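Local coordinates for protein beta-1,3-glucanosyltransferase (Rhizomucor miehei CAU432, PDB 4WTP) that belongs to glycoside hydrolase family 17, a group of carbohydrate-active enzymes built on a (beta/alpha)8 TIM barrel, at residues F37-Y42 with D260-A266; V168-F172 with H206-V210; F182-F188 with P218-T224. One frame throughout, in Å; residues are numbered along the deposited sequence. Where two conformers were deposited one is given.

Contact 1 of 3, residues F37-Y42 with D260-A266; sequences FYGINY and DLLYFSA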
# COMPACT_ATOMS: atom_id res chain seq x y z
N PHE A 37 4.33 -1.76 -12.67
CA PHE A 37 3.76 -1.97 -11.33
C PHE A 37 2.28 -2.23 -11.44
O PHE A 37 1.56 -1.46 -12.10
CB PHE A 37 3.92 -0.71 -10.47
CG PHE A 37 5.34 -0.35 -10.16
CD1 PHE A 37 6.00 -0.86 -9.04
CD2 PHE A 37 6.01 0.59 -10.95
CE1 PHE A 37 7.30 -0.48 -8.76
CE2 PHE A 37 7.30 0.99 -10.66
CZ PHE A 37 7.95 0.43 -9.57
N TYR A 38 1.79 -3.25 -10.74
CA TYR A 38 0.35 -3.41 -10.57
C TYR A 38 -0.22 -2.11 -9.96
O TYR A 38 -1.25 -1.58 -10.40
CB TYR A 38 0.05 -4.62 -9.68
CG TYR A 38 -1.40 -4.70 -9.28
CD1 TYR A 38 -2.35 -5.25 -10.15
CD2 TYR A 38 -1.83 -4.24 -8.03
CE1 TYR A 38 -3.68 -5.32 -9.78
CE2 TYR A 38 -3.16 -4.32 -7.67
CZ TYR A 38 -4.08 -4.85 -8.55
OH TYR A 38 -5.41 -4.91 -8.17
N GLY A 39 0.45 -1.60 -8.93
CA GLY A 39 0.11 -0.30 -8.38
C GLY A 39 1.20 0.18 -7.46
O GLY A 39 2.10 -0.58 -7.13
N ILE A 40 1.14 1.45 -7.07
CA ILE A 40 2.19 2.04 -6.22
C ILE A 40 1.55 2.82 -5.08
O ILE A 40 0.58 3.60 -5.26
CB ILE A 40 3.12 2.97 -7.04
CG1 ILE A 40 3.74 2.27 -8.24
CG2 ILE A 40 4.28 3.43 -6.19
CD1 ILE A 40 4.49 3.19 -9.17
N ASN A 41 2.09 2.60 -3.88
CA ASN A 41 1.69 3.33 -2.70
C ASN A 41 2.10 4.80 -2.80
O ASN A 41 3.24 5.09 -3.19
CB ASN A 41 2.30 2.69 -1.46
CG ASN A 41 1.62 1.38 -1.12
OD1 ASN A 41 0.40 1.32 -0.91
ND2 ASN A 41 2.38 0.31 -1.12
N TYR A 42 1.19 5.69 -2.43
CA TYR A 42 1.41 7.12 -2.57
C TYR A 42 1.23 7.81 -1.24
O TYR A 42 0.11 7.91 -0.74
CB TYR A 42 0.45 7.68 -3.64
CG TYR A 42 0.49 9.17 -3.78
CD1 TYR A 42 1.57 9.79 -4.40
CD2 TYR A 42 -0.53 9.97 -3.25
CE1 TYR A 42 1.62 11.17 -4.53
CE2 TYR A 42 -0.50 11.36 -3.37
CZ TYR A 42 0.58 11.95 -4.04
OH TYR A 42 0.64 13.32 -4.17
N ASP A 260 -0.76 -9.78 -7.03
CA ASP A 260 -0.95 -8.33 -7.14
C ASP A 260 -0.19 -7.62 -6.00
O ASP A 260 -0.39 -7.94 -4.83
CB ASP A 260 -2.44 -7.93 -7.09
CG ASP A 260 -3.26 -8.46 -8.26
OD1 ASP A 260 -2.68 -8.81 -9.31
OD2 ASP A 260 -4.49 -8.46 -8.09
N LEU A 261 0.66 -6.67 -6.39
CA LEU A 261 1.54 -5.97 -5.47
C LEU A 261 1.41 -4.45 -5.57
O LEU A 261 1.46 -3.90 -6.69
CB LEU A 261 3.00 -6.34 -5.79
CG LEU A 261 4.09 -5.42 -5.23
CD1 LEU A 261 4.13 -5.58 -3.73
CD2 LEU A 261 5.44 -5.74 -5.88
N LEU A 262 1.28 -3.79 -4.43
CA LEU A 262 1.41 -2.32 -4.36
C LEU A 262 2.80 -2.04 -3.81
O LEU A 262 3.08 -2.35 -2.63
CB LEU A 262 0.34 -1.74 -3.43
CG LEU A 262 -1.10 -2.02 -3.85
CD1 LEU A 262 -2.06 -1.49 -2.78
CD2 LEU A 262 -1.39 -1.45 -5.25
N TYR A 263 3.66 -1.48 -4.65
CA TYR A 263 5.04 -1.25 -4.23
C TYR A 263 5.15 -0.03 -3.31
O TYR A 263 4.44 0.95 -3.50
CB TYR A 263 5.94 -1.10 -5.47
CG TYR A 263 7.40 -1.17 -5.10
CD1 TYR A 263 8.03 -2.40 -4.88
CD2 TYR A 263 8.12 -0.01 -4.87
CE1 TYR A 263 9.34 -2.47 -4.46
CE2 TYR A 263 9.44 -0.07 -4.44
CZ TYR A 263 10.03 -1.30 -4.24
OH TYR A 263 11.33 -1.39 -3.76
N PHE A 264 6.04 -0.10 -2.33
CA PHE A 264 6.24 1.01 -1.38
C PHE A 264 7.62 1.63 -1.61
O PHE A 264 8.62 0.95 -1.35
CB PHE A 264 6.15 0.47 0.07
CG PHE A 264 6.14 1.56 1.09
CD1 PHE A 264 7.35 2.06 1.63
CD2 PHE A 264 4.94 2.16 1.47
CE1 PHE A 264 7.34 3.10 2.55
CE2 PHE A 264 4.93 3.20 2.39
CZ PHE A 264 6.13 3.68 2.93
N SER A 265 7.72 2.87 -2.06
CA SER A 265 6.58 3.77 -2.31
C SER A 265 6.92 4.59 -3.55
O SER A 265 7.99 4.43 -4.14
CB SER A 265 6.40 4.72 -1.10
OG SER A 265 7.53 5.55 -0.90
N ALA A 266 6.00 5.48 -3.94
CA ALA A 266 6.19 6.27 -5.14
C ALA A 266 7.41 7.21 -5.05
O ALA A 266 8.29 7.20 -5.93
CB ALA A 266 4.92 7.07 -5.46
O HOH W 1 3.81 -3.40 -8.14

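Contact 2 of 3, residues V168-F172 with H206-V210; sequences VYYKF and HYDQV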
# COMPACT_ATOMS: atom_id res chain seq x y z
N VAL A 168 0.69 -7.50 9.00
CA VAL A 168 1.89 -8.32 8.88
C VAL A 168 1.52 -9.78 8.77
O VAL A 168 0.36 -10.16 9.01
CB VAL A 168 2.85 -8.08 10.06
CG1 VAL A 168 3.28 -6.63 10.06
CG2 VAL A 168 2.20 -8.46 11.39
N TYR A 169 2.49 -10.61 8.39
CA TYR A 169 2.14 -11.94 7.90
C TYR A 169 1.53 -12.87 8.94
O TYR A 169 0.84 -13.83 8.58
CB TYR A 169 3.32 -12.60 7.20
CG TYR A 169 4.45 -13.04 8.11
CD1 TYR A 169 4.44 -14.32 8.69
CD2 TYR A 169 5.52 -12.20 8.37
CE1 TYR A 169 5.48 -14.73 9.52
CE2 TYR A 169 6.56 -12.59 9.20
CZ TYR A 169 6.53 -13.85 9.77
OH TYR A 169 7.56 -14.25 10.58
N TYR A 170 1.77 -12.56 10.22
CA TYR A 170 1.30 -13.39 11.33
C TYR A 170 0.07 -12.78 12.04
O TYR A 170 -0.28 -13.21 13.15
CB TYR A 170 2.47 -13.62 12.30
CG TYR A 170 3.17 -12.36 12.76
CD1 TYR A 170 4.24 -11.81 12.03
CD2 TYR A 170 2.78 -11.73 13.93
CE1 TYR A 170 4.88 -10.66 12.46
CE2 TYR A 170 3.40 -10.56 14.36
CZ TYR A 170 4.46 -10.05 13.65
OH TYR A 170 5.07 -8.89 14.07
N LYS A 171 -0.58 -11.77 11.45
CA LYS A 171 -1.75 -11.11 12.07
C LYS A 171 -3.02 -11.16 11.19
O LYS A 171 -3.68 -10.16 10.92
CB LYS A 171 -1.42 -9.66 12.36
CG LYS A 171 -0.51 -9.46 13.56
CD LYS A 171 -1.13 -10.01 14.83
CE LYS A 171 -0.29 -9.58 16.00
NZ LYS A 171 -0.89 -10.06 17.28
N PHE A 172 -3.36 -12.36 10.76
CA PHE A 172 -4.60 -12.60 10.03
C PHE A 172 -5.43 -13.69 10.74
O PHE A 172 -5.53 -14.81 10.26
CB PHE A 172 -4.31 -12.96 8.58
CG PHE A 172 -3.94 -11.76 7.74
CD1 PHE A 172 -4.95 -10.96 7.20
CD2 PHE A 172 -2.60 -11.42 7.51
CE1 PHE A 172 -4.63 -9.84 6.42
CE2 PHE A 172 -2.29 -10.31 6.73
CZ PHE A 172 -3.30 -9.52 6.22
N HIS A 206 6.89 -15.27 3.49
CA HIS A 206 5.89 -14.59 4.32
C HIS A 206 4.55 -14.57 3.61
O HIS A 206 3.51 -14.83 4.25
CB HIS A 206 6.34 -13.18 4.67
CG HIS A 206 7.53 -13.12 5.58
ND1 HIS A 206 7.99 -14.20 6.25
CD2 HIS A 206 8.32 -12.05 5.95
CE1 HIS A 206 9.05 -13.82 7.01
NE2 HIS A 206 9.26 -12.52 6.81
N TYR A 207 4.56 -14.36 2.29
CA TYR A 207 3.33 -14.43 1.51
C TYR A 207 2.65 -15.79 1.69
O TYR A 207 1.46 -15.85 1.89
CB TYR A 207 3.64 -14.16 0.04
CG TYR A 207 2.46 -14.30 -0.88
CD1 TYR A 207 1.58 -13.24 -1.04
CD2 TYR A 207 2.20 -15.51 -1.55
CE1 TYR A 207 0.48 -13.35 -1.85
CE2 TYR A 207 1.07 -15.63 -2.36
CZ TYR A 207 0.22 -14.53 -2.52
OH TYR A 207 -0.92 -14.61 -3.31
N ASP A 208 3.44 -16.85 1.67
CA ASP A 208 2.85 -18.19 1.79
C ASP A 208 2.22 -18.40 3.16
O ASP A 208 1.24 -19.12 3.27
CB ASP A 208 3.89 -19.27 1.51
CG ASP A 208 4.25 -19.36 0.04
OD1 ASP A 208 3.47 -18.86 -0.80
OD2 ASP A 208 5.30 -19.96 -0.26
N GLN A 209 2.77 -17.77 4.20
CA GLN A 209 2.14 -17.82 5.53
C GLN A 209 0.78 -17.12 5.52
O GLN A 209 -0.16 -17.56 6.18
CB GLN A 209 3.04 -17.21 6.60
CG GLN A 209 4.33 -17.98 6.80
CD GLN A 209 4.11 -19.30 7.52
OE1 GLN A 209 3.16 -19.45 8.29
NE2 GLN A 209 4.99 -20.26 7.27
N VAL A 210 0.65 -16.03 4.78
CA VAL A 210 -0.63 -15.36 4.68
C VAL A 210 -1.60 -16.23 3.88
O VAL A 210 -2.79 -16.33 4.24
CB VAL A 210 -0.52 -13.95 4.09
CG1 VAL A 210 -1.90 -13.28 4.01
CG2 VAL A 210 0.39 -13.11 4.95

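Contact 3 of 3, residues F182-F188 with P218-T224; sequences FLMMNAF and PVKISET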
# COMPACT_ATOMS: atom_id res chain seq x y z
N PHE A 182 -10.60 -10.08 0.42
CA PHE A 182 -9.23 -10.51 0.17
C PHE A 182 -8.31 -9.98 1.27
O PHE A 182 -8.67 -9.08 2.03
CB PHE A 182 -8.72 -10.11 -1.23
CG PHE A 182 -8.71 -8.63 -1.49
CD1 PHE A 182 -9.89 -7.93 -1.78
CD2 PHE A 182 -7.52 -7.91 -1.43
CE1 PHE A 182 -9.86 -6.55 -2.01
CE2 PHE A 182 -7.48 -6.55 -1.70
CZ PHE A 182 -8.66 -5.86 -1.97
N LEU A 183 -7.10 -10.54 1.34
CA LEU A 183 -6.12 -10.16 2.34
C LEU A 183 -5.02 -9.36 1.67
O LEU A 183 -4.70 -9.61 0.51
CB LEU A 183 -5.50 -11.41 2.95
CG LEU A 183 -6.33 -12.36 3.81
CD1 LEU A 183 -7.37 -13.10 2.99
CD2 LEU A 183 -5.45 -13.32 4.56
N MET A 184 -4.42 -8.43 2.41
CA MET A 184 -3.24 -7.74 1.88
C MET A 184 -2.12 -7.75 2.92
O MET A 184 -2.29 -7.33 4.07
CB MET A 184 -3.54 -6.29 1.50
CG MET A 184 -4.68 -6.11 0.50
SD MET A 184 -4.72 -4.44 -0.34
CE MET A 184 -3.56 -4.76 -1.70
N MET A 185 -0.97 -8.23 2.50
CA MET A 185 0.20 -8.30 3.36
C MET A 185 1.13 -7.09 3.29
O MET A 185 1.48 -6.65 2.24
CB MET A 185 1.01 -9.52 2.96
CG MET A 185 2.22 -9.82 3.87
SD MET A 185 3.29 -11.30 3.42
CE MET A 185 4.12 -10.74 1.87
N ASN A 186 1.53 -6.62 4.46
CA ASN A 186 2.64 -5.66 4.53
C ASN A 186 3.83 -6.45 5.02
O ASN A 186 3.73 -7.11 6.08
CB ASN A 186 2.38 -4.59 5.59
CG ASN A 186 1.19 -3.71 5.31
OD1 ASN A 186 0.72 -3.56 4.19
ND2 ASN A 186 0.73 -3.04 6.35
N ALA A 187 4.95 -6.39 4.32
CA ALA A 187 6.14 -7.11 4.80
C ALA A 187 7.37 -6.40 4.30
O ALA A 187 7.48 -6.12 3.09
CB ALA A 187 6.13 -8.56 4.30
N PHE A 188 8.33 -6.18 5.18
CA PHE A 188 9.61 -5.59 4.82
C PHE A 188 10.75 -6.40 5.38
O PHE A 188 11.17 -6.18 6.53
CB PHE A 188 9.71 -4.18 5.39
CG PHE A 188 8.77 -3.19 4.75
CD1 PHE A 188 7.44 -3.08 5.21
CD2 PHE A 188 9.21 -2.34 3.72
CE1 PHE A 188 6.57 -2.17 4.64
CE2 PHE A 188 8.33 -1.41 3.15
CZ PHE A 188 7.02 -1.34 3.61
N PRO A 218 -8.34 -14.59 -1.93
CA PRO A 218 -7.14 -14.03 -2.59
C PRO A 218 -6.25 -13.27 -1.63
O PRO A 218 -6.75 -12.60 -0.69
CB PRO A 218 -7.73 -13.09 -3.63
CG PRO A 218 -9.11 -13.61 -3.91
CD PRO A 218 -9.58 -14.14 -2.57
N VAL A 219 -4.94 -13.36 -1.88
CA VAL A 219 -3.95 -12.65 -1.09
C VAL A 219 -3.13 -11.74 -2.00
O VAL A 219 -2.52 -12.19 -2.97
CB VAL A 219 -2.98 -13.63 -0.36
CG1 VAL A 219 -2.01 -12.84 0.48
CG2 VAL A 219 -3.78 -14.59 0.55
N LYS A 220 -3.11 -10.45 -1.68
CA LYS A 220 -2.32 -9.47 -2.40
C LYS A 220 -1.27 -8.91 -1.44
O LYS A 220 -1.30 -9.18 -0.24
CB LYS A 220 -3.24 -8.36 -2.94
CG LYS A 220 -4.40 -8.90 -3.77
CD LYS A 220 -5.20 -7.80 -4.43
CE LYS A 220 -6.38 -8.39 -5.18
NZ LYS A 220 -6.48 -7.72 -6.51
N ILE A 221 -0.34 -8.13 -1.98
CA ILE A 221 0.69 -7.49 -1.15
C ILE A 221 0.42 -5.99 -1.14
O ILE A 221 0.50 -5.34 -2.18
CB ILE A 221 2.11 -7.85 -1.63
CG1 ILE A 221 2.31 -9.38 -1.55
CG2 ILE A 221 3.16 -7.12 -0.80
CD1 ILE A 221 3.65 -9.86 -2.09
N SER A 222 0.12 -5.43 0.03
CA SER A 222 -0.17 -4.01 0.12
C SER A 222 1.06 -3.13 0.28
O SER A 222 1.01 -1.96 -0.06
CB SER A 222 -1.16 -3.73 1.24
OG SER A 222 -0.85 -4.57 2.33
N GLU A 223 2.15 -3.69 0.81
CA GLU A 223 3.39 -2.91 0.96
C GLU A 223 4.60 -3.82 1.02
O GLU A 223 4.63 -4.80 1.81
CB GLU A 223 3.45 -2.10 2.28
CG GLU A 223 2.43 -1.03 2.53
CD GLU A 223 2.54 -0.49 3.94
OE1 GLU A 223 3.36 -0.98 4.72
OE2 GLU A 223 1.77 0.37 4.30
N THR A 224 5.63 -3.46 0.25
CA THR A 224 7.00 -3.89 0.50
C THR A 224 7.90 -2.95 -0.29
O THR A 224 7.46 -2.32 -1.26
CB THR A 224 7.26 -5.35 0.09
OG1 THR A 224 8.50 -5.74 0.68
CG2 THR A 224 7.41 -5.49 -1.43
O HOH W 2 -0.70 -1.12 3.86

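Contact 1 of 3, residues F37-Y42 with D260-A266
Gly39 and Ile40 pair in parallel with Leu262 and Tyr263 where the first and eighth strands of the TIM barrel meet. Tyr263 N donates to Gly39 O (3.1 Å), and Asn41 N returns a straighter bond to Tyr263 O (2.9 Å, N-H...O angle 166°). The peptide between Phe264 and Ser265 is cis; past it Asn41 lies beside Ser265 instead of Phe264, and Ala266 N still bonds to Asn41 O (2.9 Å). The Asn41 side chain reaches across to the partner strand, where ND2 adds a weak bond to Tyr263 O, while Ser222 O takes a further ND2 bond and Arg70 holds OD1.

At the other end Tyr38 carries its ring, with CG anti to the backbone N (chi1 171°), over the side chain of Asp260. Asp260 CB sits almost exactly over the ring centre, a CH-pi contact of 3.6 Å to the centroid, and the carboxylate lies stacked on the same face, its plane 6° from that of the ring. The polar ends have partners of their own: Tyr95 for Tyr38 OH and Lys220 for Asp260 OD2. Between these ends Leu262 CD2 rests on the bare backbone at Gly39 CA (3.7 Å). Ile40 and Tyr263 point to the other sheet face, toward helices 52-62 and 240-256, where the Phe37 ring packs obliquely on that of Tyr263. Here a water donates to Leu261 O (2.8 Å) and weakly accepts from Tyr38 N, beside a weak Gly39 N to Leu261 O bond of 3.4 Å.

Contact 2 of 3, residues V168-F172 with H206-V210
Tyr169, the second residue of a type I beta turn running from Val168 to Lys171, comes up against the helical segment 206-210, its CA 5.5 Å from Val210 CA. Lys171 N bonds to Val168 O and closes the turn; no hydrogen bond crosses to the helix, so the contact rests on rings and aliphatic groups.

The Tyr169 ring stacks face to face with the imidazole of His206, centroids 4.0 Å apart and planes 12° apart. The overlap is uneven: Tyr169 CE2 stands over the middle of the imidazole, 3.5 Å above its plane, whereas the imidazole covers one side of the larger ring. Tyr169 CG lies between the backbone N and the carbonyl carbon (chi1 72°), which swings the ring onto the imidazole. On its opposite face the edge of the Tyr170 ring comes in, CD1 over the centre, and the phenol is thus sandwiched. His206 NE2 is bonded to Glu192, which probably helps to fix the rotation of the imidazole. One turn along the helix, Gln209 CB touches Tyr169 CD1 (3.8 Å), with the amide leading away.

Val210 divides its two methyls between the partners. CG2 presses on Tyr169 CA (3.6 Å), and CG1 lies over one face of the Phe172 ring, 4.0 Å from CD2. Both Val210 and Phe172 also reach Leu183 of the neighbouring strand. The arrangement belongs to the outer layer of a TIM barrel: the loop after the fifth strand packs on the helix that follows the sixth.

Contact 3 of 3, residues F182-F188 with P218-T224
Leu183, Met184 and Met185 pair in parallel with Val219, Lys220 and Ile221, the sixth and seventh strands of the TIM barrel, and their backbone donors and acceptors alternate regularly. Leu183 N bonds to Pro218 O, Lys220 N to Leu183 O (2.8 Å, N-H...O angle 178°) and Met185 N to Lys220 O. A beta bulge then shifts the register by one residue. Met185 O accepts from Ser222 N (2.9 Å), which comes from well above the carbonyl plane, and weakly from Glu223 N (3.4 Å). Regular pairing resumes with Ala187 N on Glu223 O.

The bulge brings Ser222 and Glu223 to bear together on the Asn186 amide. In the conformer given, Ser222 OG donates to Asn186 OD1 (2.6 Å), and a water bridges that same OD1 to Glu223 OE2 (2.9 Å from the water). Ser132 and Glu133 take ND2, leaving both ends of the amide held. Amide and carboxylate are stacked, their planes 8° apart, with Glu223 OE1 approaching the edge of the Phe188 ring at CE1 (3.4 Å). Thr224 CA covers a face of that ring. Thr224 OG1, anti to the backbone N (chi1 -166°), reaches across to donate to Ala187 O (2.6 Å) and also bonds with Tyr246 OH.

Toward the strand starts, the methylenes of Lys220 run over a face of the Phe182 ring, CD 3.8 Å from Phe182 CE2. NZ is too far for more than a weak cation-pi attraction; its salt bridge is with Asp260. The chemistry implies a coupled strand end: hydroxyl, amide, water and carboxylate form one linked network that probably restrains how Asn186 and Glu223 are turned.

From the N terminus the chain first lays down 37-42, whose partner 260-266 arrives only after 217 intervening residues; contact 1 thus closes the barrel, joining its first strand to its last, around a loop of most of the chain. Contacts 2 and 3 both fall within that long loop. They cross each other, for the order is 168-172, 182-188, 206-210, 218-224. Contact 3 completes the beta-alpha-beta unit of strand 182-186, helix 196-212 and strand 219-223, while contact 2 brings the preceding loop onto its helix. Between these two, Tyr207 OH probably hydrogen-bonds to Val219 O. Contact 3 meets contact 1 through Leu262 N and Ile221 O, probably hydrogen-bonded; contacts 1 and 2 do not touch.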